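Local structure of PbSGBP-B lipoprotein (Prevotella bryantii B14, 6D2Y) at residues A212-F226 and I448-K460. The protein probably binds polysaccharide at the cell surface as a glycan-binding lipoprotein of a polysaccharide utilization locus, and carries a bound magnesium ion. Sequence-based numbering, arbitrary orientation.
With MG (magnesium ion), chain B.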
loop_
_atom_site.group_PDB
_atom_site.type_symbol
_atom_site.label_atom_id
_atom_site.label_comp_id
_atom_site.label_asym_id
_atom_site.label_seq_id
_atom_site.Cartn_x
_atom_site.Cartn_y
_atom_site.Cartn_z
ATOM N N ALA A 212 -10.161 2.089 4.003
ATOM C CA ALA A 212 -8.827 1.522 3.952
ATOM C C ALA A 212 -8.753 0.433 2.883
ATOM O O ALA A 212 -9.724 -0.294 2.660
ATOM C CB ALA A 212 -8.444 0.939 5.306
ATOM N N PRO A 213 -7.609 0.300 2.206
ATOM C CA PRO A 213 -7.478 -0.747 1.184
ATOM C C PRO A 213 -7.126 -2.102 1.775
ATOM O O PRO A 213 -6.354 -2.861 1.180
ATOM C CB PRO A 213 -6.350 -0.218 0.293
ATOM C CG PRO A 213 -5.491 0.560 1.234
ATOM C CD PRO A 213 -6.427 1.181 2.248
ATOM N N PHE A 214 -7.679 -2.416 2.943
ATOM C CA PHE A 214 -7.401 -3.687 3.592
ATOM C C PHE A 214 -8.481 -3.962 4.624
ATOM O O PHE A 214 -9.215 -3.062 5.041
ATOM C CB PHE A 214 -6.015 -3.697 4.248
ATOM C CG PHE A 214 -5.684 -2.436 5.002
ATOM C CD1 PHE A 214 -6.311 -2.139 6.203
ATOM C CD2 PHE A 214 -4.741 -1.547 4.510
ATOM C CE1 PHE A 214 -6.005 -0.981 6.895
ATOM C CE2 PHE A 214 -4.432 -0.388 5.197
ATOM C CZ PHE A 214 -5.065 -0.106 6.391
ATOM N N GLN A 215 -8.562 -5.224 5.033
ATOM C CA GLN A 215 -9.472 -5.655 6.079
ATOM C C GLN A 215 -8.676 -6.382 7.154
ATOM O O GLN A 215 -7.553 -6.836 6.923
ATOM C CB GLN A 215 -10.581 -6.566 5.529
ATOM C CG GLN A 215 -11.484 -5.898 4.505
ATOM C CD GLN A 215 -12.565 -6.826 3.984
ATOM O OE1 GLN A 215 -12.431 -8.048 4.036
ATOM N NE2 GLN A 215 -13.648 -6.246 3.481
ATOM N N TYR A 216 -9.269 -6.484 8.339
ATOM C CA TYR A 216 -8.631 -7.208 9.431
ATOM C C TYR A 216 -8.718 -8.709 9.175
ATOM O O TYR A 216 -9.798 -9.222 8.873
ATOM C CB TYR A 216 -9.310 -6.860 10.753
ATOM C CG TYR A 216 -8.646 -7.493 11.947
ATOM C CD1 TYR A 216 -7.263 -7.490 12.075
ATOM C CD2 TYR A 216 -9.396 -8.121 12.932
ATOM C CE1 TYR A 216 -6.647 -8.071 13.163
ATOM C CE2 TYR A 216 -8.786 -8.710 14.023
ATOM C CZ TYR A 216 -7.411 -8.683 14.130
ATOM O OH TYR A 216 -6.791 -9.266 15.213
HETATM N N MSE A 217 -7.592 -9.417 9.313
HETATM C CA MSE A 217 -7.505 -10.841 8.941
HETATM C C MSE A 217 -7.895 -11.032 7.483
HETATM O O MSE A 217 -8.606 -11.977 7.165
HETATM C CB MSE A 217 -8.421 -11.723 9.802
HETATM C CG MSE A 217 -8.175 -11.720 11.326
HETATM SE SE MSE A 217 -6.590 -12.597 12.088
HETATM C CE MSE A 217 -5.520 -11.181 12.889
ATOM N N ASP A 218 -7.433 -10.143 6.606
ATOM C CA ASP A 218 -7.900 -10.126 5.223
ATOM C C ASP A 218 -7.604 -11.448 4.522
ATOM O O ASP A 218 -6.464 -11.920 4.516
ATOM C CB ASP A 218 -7.240 -8.971 4.471
ATOM C CG ASP A 218 -8.097 -8.440 3.344
ATOM O OD1 ASP A 218 -9.020 -9.155 2.902
ATOM O OD2 ASP A 218 -7.844 -7.298 2.906
ATOM N N ASN A 219 -8.643 -12.048 3.927
ATOM C CA ASN A 219 -8.479 -13.273 3.152
ATOM C C ASN A 219 -9.090 -13.156 1.759
ATOM O O ASN A 219 -9.313 -14.175 1.098
ATOM C CB ASN A 219 -9.074 -14.477 3.891
ATOM C CG ASN A 219 -10.547 -14.301 4.218
ATOM O OD1 ASN A 219 -11.193 -13.358 3.762
ATOM N ND2 ASN A 219 -11.087 -15.220 5.013
ATOM N N ARG A 220 -9.373 -11.941 1.298
ATOM C CA ARG A 220 -9.897 -11.768 -0.049
ATOM C C ARG A 220 -8.823 -12.082 -1.082
ATOM O O ARG A 220 -7.659 -11.707 -0.925
ATOM C CB ARG A 220 -10.427 -10.345 -0.242
ATOM C CG ARG A 220 -11.347 -9.861 0.874
ATOM C CD ARG A 220 -11.695 -8.384 0.722
ATOM N NE ARG A 220 -10.567 -7.501 1.007
ATOM C CZ ARG A 220 -10.485 -6.243 0.586
ATOM N NH1 ARG A 220 -11.460 -5.728 -0.151
ATOM N NH2 ARG A 220 -9.429 -5.502 0.894
ATOM N N GLY A 221 -9.224 -12.776 -2.146
ATOM C CA GLY A 221 -8.277 -13.187 -3.167
ATOM C C GLY A 221 -7.214 -14.119 -2.649
ATOM O O GLY A 221 -6.098 -14.145 -3.176
HETATM N N MSE A 222 -7.536 -14.872 -1.607
HETATM C CA MSE A 222 -6.624 -15.793 -0.946
HETATM C C MSE A 222 -6.068 -16.895 -1.881
HETATM O O MSE A 222 -6.829 -17.641 -2.493
HETATM C CB MSE A 222 -7.338 -16.410 0.268
HETATM C CG MSE A 222 -6.366 -17.125 1.145
HETATM SE SE MSE A 222 -5.331 -15.838 2.168
HETATM C CE MSE A 222 -3.659 -16.340 1.415
ATOM N N LEU A 223 -4.741 -16.977 -2.012
ATOM C CA LEU A 223 -4.102 -17.988 -2.851
ATOM C C LEU A 223 -3.345 -19.041 -2.054
ATOM O O LEU A 223 -3.518 -20.243 -2.295
ATOM C CB LEU A 223 -3.150 -17.336 -3.866
ATOM C CG LEU A 223 -3.716 -16.177 -4.692
ATOM C CD1 LEU A 223 -2.654 -15.122 -4.937
ATOM C CD2 LEU A 223 -4.276 -16.688 -6.006
ATOM N N PHE A 224 -2.497 -18.626 -1.111
ATOM C CA PHE A 224 -1.749 -19.557 -0.264
ATOM C C PHE A 224 -1.791 -19.035 1.169
ATOM O O PHE A 224 -1.086 -18.080 1.500
ATOM C CB PHE A 224 -0.301 -19.709 -0.718
ATOM C CG PHE A 224 -0.136 -20.074 -2.164
ATOM C CD1 PHE A 224 -0.072 -19.095 -3.138
ATOM C CD2 PHE A 224 0.004 -21.398 -2.541
ATOM C CE1 PHE A 224 0.099 -19.430 -4.468
ATOM C CE2 PHE A 224 0.177 -21.741 -3.867
ATOM C CZ PHE A 224 0.225 -20.757 -4.832
ATOM N N ASP A 225 -2.610 -19.655 2.014
ATOM C CA ASP A 225 -2.454 -19.525 3.457
ATOM C C ASP A 225 -1.860 -20.784 4.070
ATOM O O ASP A 225 -1.599 -20.814 5.276
ATOM C CB ASP A 225 -3.795 -19.178 4.122
ATOM C CG ASP A 225 -4.751 -20.356 4.184
ATOM O OD1 ASP A 225 -4.591 -21.315 3.401
ATOM O OD2 ASP A 225 -5.686 -20.309 5.011
ATOM N N PHE A 226 -1.652 -21.820 3.253
ATOM C CA PHE A 226 -0.985 -23.068 3.620
ATOM C C PHE A 226 -1.739 -23.840 4.693
ATOM O O PHE A 226 -1.170 -24.728 5.333
ATOM C CB PHE A 226 0.463 -22.811 4.050
ATOM C CG PHE A 226 1.262 -22.065 3.023
ATOM C CD1 PHE A 226 1.739 -22.713 1.898
ATOM C CD2 PHE A 226 1.516 -20.710 3.167
ATOM C CE1 PHE A 226 2.464 -22.031 0.942
ATOM C CE2 PHE A 226 2.241 -20.022 2.210
ATOM C CZ PHE A 226 2.711 -20.686 1.095
ATOM N N ILE A 448 16.513 -15.789 6.338
ATOM C CA ILE A 448 15.348 -16.626 6.597
ATOM C C ILE A 448 14.118 -15.765 6.365
ATOM O O ILE A 448 13.921 -14.756 7.055
ATOM C CB ILE A 448 15.350 -17.203 8.021
ATOM C CG1 ILE A 448 16.424 -18.285 8.161
ATOM C CG2 ILE A 448 13.973 -17.762 8.363
ATOM C CD1 ILE A 448 16.292 -19.127 9.422
ATOM N N ILE A 449 13.301 -16.149 5.390
ATOM C CA ILE A 449 12.103 -15.405 5.025
ATOM C C ILE A 449 10.918 -16.344 5.152
ATOM O O ILE A 449 10.786 -17.303 4.380
ATOM C CB ILE A 449 12.189 -14.820 3.610
ATOM C CG1 ILE A 449 13.299 -13.775 3.533
ATOM C CG2 ILE A 449 10.843 -14.249 3.189
ATOM C CD1 ILE A 449 13.691 -13.414 2.123
ATOM N N LYS A 450 10.058 -16.073 6.122
ATOM C CA LYS A 450 8.836 -16.833 6.313
ATOM C C LYS A 450 7.675 -16.055 5.717
ATOM O O LYS A 450 7.515 -14.863 5.989
ATOM C CB LYS A 450 8.611 -17.129 7.794
ATOM C CG LYS A 450 9.779 -17.877 8.414
ATOM C CD LYS A 450 9.534 -18.241 9.868
ATOM C CE LYS A 450 10.711 -19.031 10.424
ATOM N NZ LYS A 450 10.568 -19.283 11.882
ATOM N N ILE A 451 6.882 -16.724 4.890
ATOM C CA ILE A 451 5.805 -16.085 4.149
ATOM C C ILE A 451 4.514 -16.828 4.441
ATOM O O ILE A 451 4.496 -18.062 4.515
ATOM C CB ILE A 451 6.110 -16.064 2.634
ATOM C CG1 ILE A 451 7.282 -15.128 2.349
ATOM C CG2 ILE A 451 4.888 -15.649 1.832
ATOM C CD1 ILE A 451 7.844 -15.246 0.947
ATOM N N ASP A 452 3.434 -16.075 4.625
ATOM C CA ASP A 452 2.114 -16.670 4.733
ATOM C C ASP A 452 1.097 -15.675 4.187
ATOM O O ASP A 452 1.369 -14.477 4.075
ATOM C CB ASP A 452 1.811 -17.079 6.186
ATOM C CG ASP A 452 0.474 -17.778 6.333
ATOM O OD1 ASP A 452 -0.227 -17.529 7.336
ATOM O OD2 ASP A 452 0.120 -18.569 5.436
ATOM N N ASN A 453 -0.067 -16.194 3.803
ATOM C CA ASN A 453 -1.190 -15.374 3.357
ATOM C C ASN A 453 -0.885 -14.627 2.054
ATOM O O ASN A 453 -1.140 -13.428 1.923
ATOM C CB ASN A 453 -1.650 -14.414 4.454
ATOM C CG ASN A 453 -2.037 -15.140 5.737
ATOM O OD1 ASN A 453 -2.616 -16.230 5.698
ATOM N ND2 ASN A 453 -1.744 -14.529 6.876
ATOM N N ILE A 454 -0.382 -15.365 1.068
ATOM C CA ILE A 454 -0.219 -14.826 -0.277
ATOM C C ILE A 454 -1.597 -14.667 -0.904
ATOM O O ILE A 454 -2.328 -15.646 -1.084
ATOM C CB ILE A 454 0.675 -15.740 -1.126
ATOM C CG1 ILE A 454 1.992 -16.037 -0.404
ATOM C CG2 ILE A 454 0.929 -15.115 -2.492
ATOM C CD1 ILE A 454 2.746 -17.218 -0.987
ATOM N N ARG A 455 -1.957 -13.432 -1.251
ATOM C CA ARG A 455 -3.287 -13.131 -1.764
ATOM C C ARG A 455 -3.197 -12.004 -2.784
ATOM O O ARG A 455 -2.194 -11.292 -2.870
ATOM C CB ARG A 455 -4.248 -12.743 -0.631
ATOM C CG ARG A 455 -3.789 -11.532 0.180
ATOM C CD ARG A 455 -4.647 -11.321 1.420
ATOM N NE ARG A 455 -4.231 -10.154 2.197
ATOM C CZ ARG A 455 -3.347 -10.189 3.190
ATOM N NH1 ARG A 455 -2.772 -11.333 3.535
ATOM N NH2 ARG A 455 -3.031 -9.079 3.840
ATOM N N VAL A 456 -4.264 -11.845 -3.569
ATOM C CA VAL A 456 -4.405 -10.726 -4.495
ATOM C C VAL A 456 -5.664 -9.954 -4.124
ATOM O O VAL A 456 -6.741 -10.543 -3.967
ATOM C CB VAL A 456 -4.427 -11.181 -5.969
ATOM C CG1 VAL A 456 -5.560 -12.161 -6.240
ATOM C CG2 VAL A 456 -4.533 -9.971 -6.890
ATOM N N VAL A 457 -5.524 -8.637 -3.985
ATOM C CA VAL A 457 -6.552 -7.806 -3.355
ATOM C C VAL A 457 -6.704 -6.521 -4.138
ATOM O O VAL A 457 -5.745 -6.020 -4.751
ATOM C CB VAL A 457 -6.186 -7.491 -1.885
ATOM C CG1 VAL A 457 -5.014 -6.520 -1.809
ATOM C CG2 VAL A 457 -7.376 -6.991 -1.076
ATOM N N PRO A 458 -7.919 -5.970 -4.180
ATOM C CA PRO A 458 -8.115 -4.685 -4.857
ATOM C C PRO A 458 -7.267 -3.586 -4.235
ATOM O O PRO A 458 -7.047 -3.549 -3.024
ATOM C CB PRO A 458 -9.611 -4.406 -4.673
ATOM C CG PRO A 458 -10.222 -5.744 -4.496
ATOM C CD PRO A 458 -9.204 -6.583 -3.784
ATOM N N ASN A 459 -6.787 -2.680 -5.093
ATOM C CA ASN A 459 -5.994 -1.555 -4.608
ATOM C C ASN A 459 -6.821 -0.632 -3.727
ATOM O O ASN A 459 -6.272 0.052 -2.856
ATOM C CB ASN A 459 -5.403 -0.786 -5.789
ATOM C CG ASN A 459 -4.240 -1.512 -6.428
ATOM O OD1 ASN A 459 -3.880 -2.611 -6.011
ATOM N ND2 ASN A 459 -3.650 -0.904 -7.450
ATOM N N LYS A 460 -8.132 -0.590 -3.941
ATOM C CA LYS A 460 -9.041 0.136 -3.066
ATOM C C LYS A 460 -10.235 -0.752 -2.718
ATOM O O LYS A 460 -11.039 -1.101 -3.586
ATOM C CB LYS A 460 -9.516 1.437 -3.721
ATOM C CG LYS A 460 -8.469 2.147 -4.570
ATOM C CD LYS A 460 -9.035 2.556 -5.921
ATOM C CE LYS A 460 -7.934 3.015 -6.866
ATOM N NZ LYS A 460 -8.481 3.483 -8.171
ATOM O OXT LYS A 460 -10.423 -1.143 -1.565
HETATM MG MG MG B . -0.971 -19.812 7.379
HETATM O O HOH W 1 -4.547 -3.117 -1.204
HETATM O O HOH W 2 -5.440 -7.260 2.188
HETATM O O HOH W 3 -2.543 -18.554 7.277
#
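The carbonyl oxygen of I454 takes two backbone bonds in its own plane, from L223 N at 2.9 Å and from F224 N at 3.0 Å, the mark of a classic beta bulge in the antiparallel pairing of 222-224 with 449-458. F224 O accepts I454 N in return, and beyond the bulge V456 N reaches G221 O at 3.0 Å. On the face that carries F224 and I454, I454 CD1 packs against F224 CB (3.9 Å). F226 CZ meets I454 CD1 obliquely, and L223 CD1 lies against the backbone of R455. On the face of M222 and R455, the R455 chain runs extended from CG to NE and brings one guanidinium face under D218 O, 3.5 Å from the plane; E141 and E316 hold its two terminal nitrogens by salt bridges. D218, its CG swung anti to the backbone N (chi1 -151°), is gripped side-on by R220 through NE and NH2, and V457 CG2 covers one face of that guanidinium. Just past strand 222-224, D452 chelates magnesium with both carboxylate oxygens and D225 O binds it at 2.4 Å; D227, S255 and N257 complete the protein ligands. The F226 ring turns its edge to D452 OD2, 3.4 Å from CD2. Strand 449-458 thus pairs with 222-224, 311-318 and 258-261 in one sheet, while P213 and F214, in the chain leading into it, pack on strand 134-138.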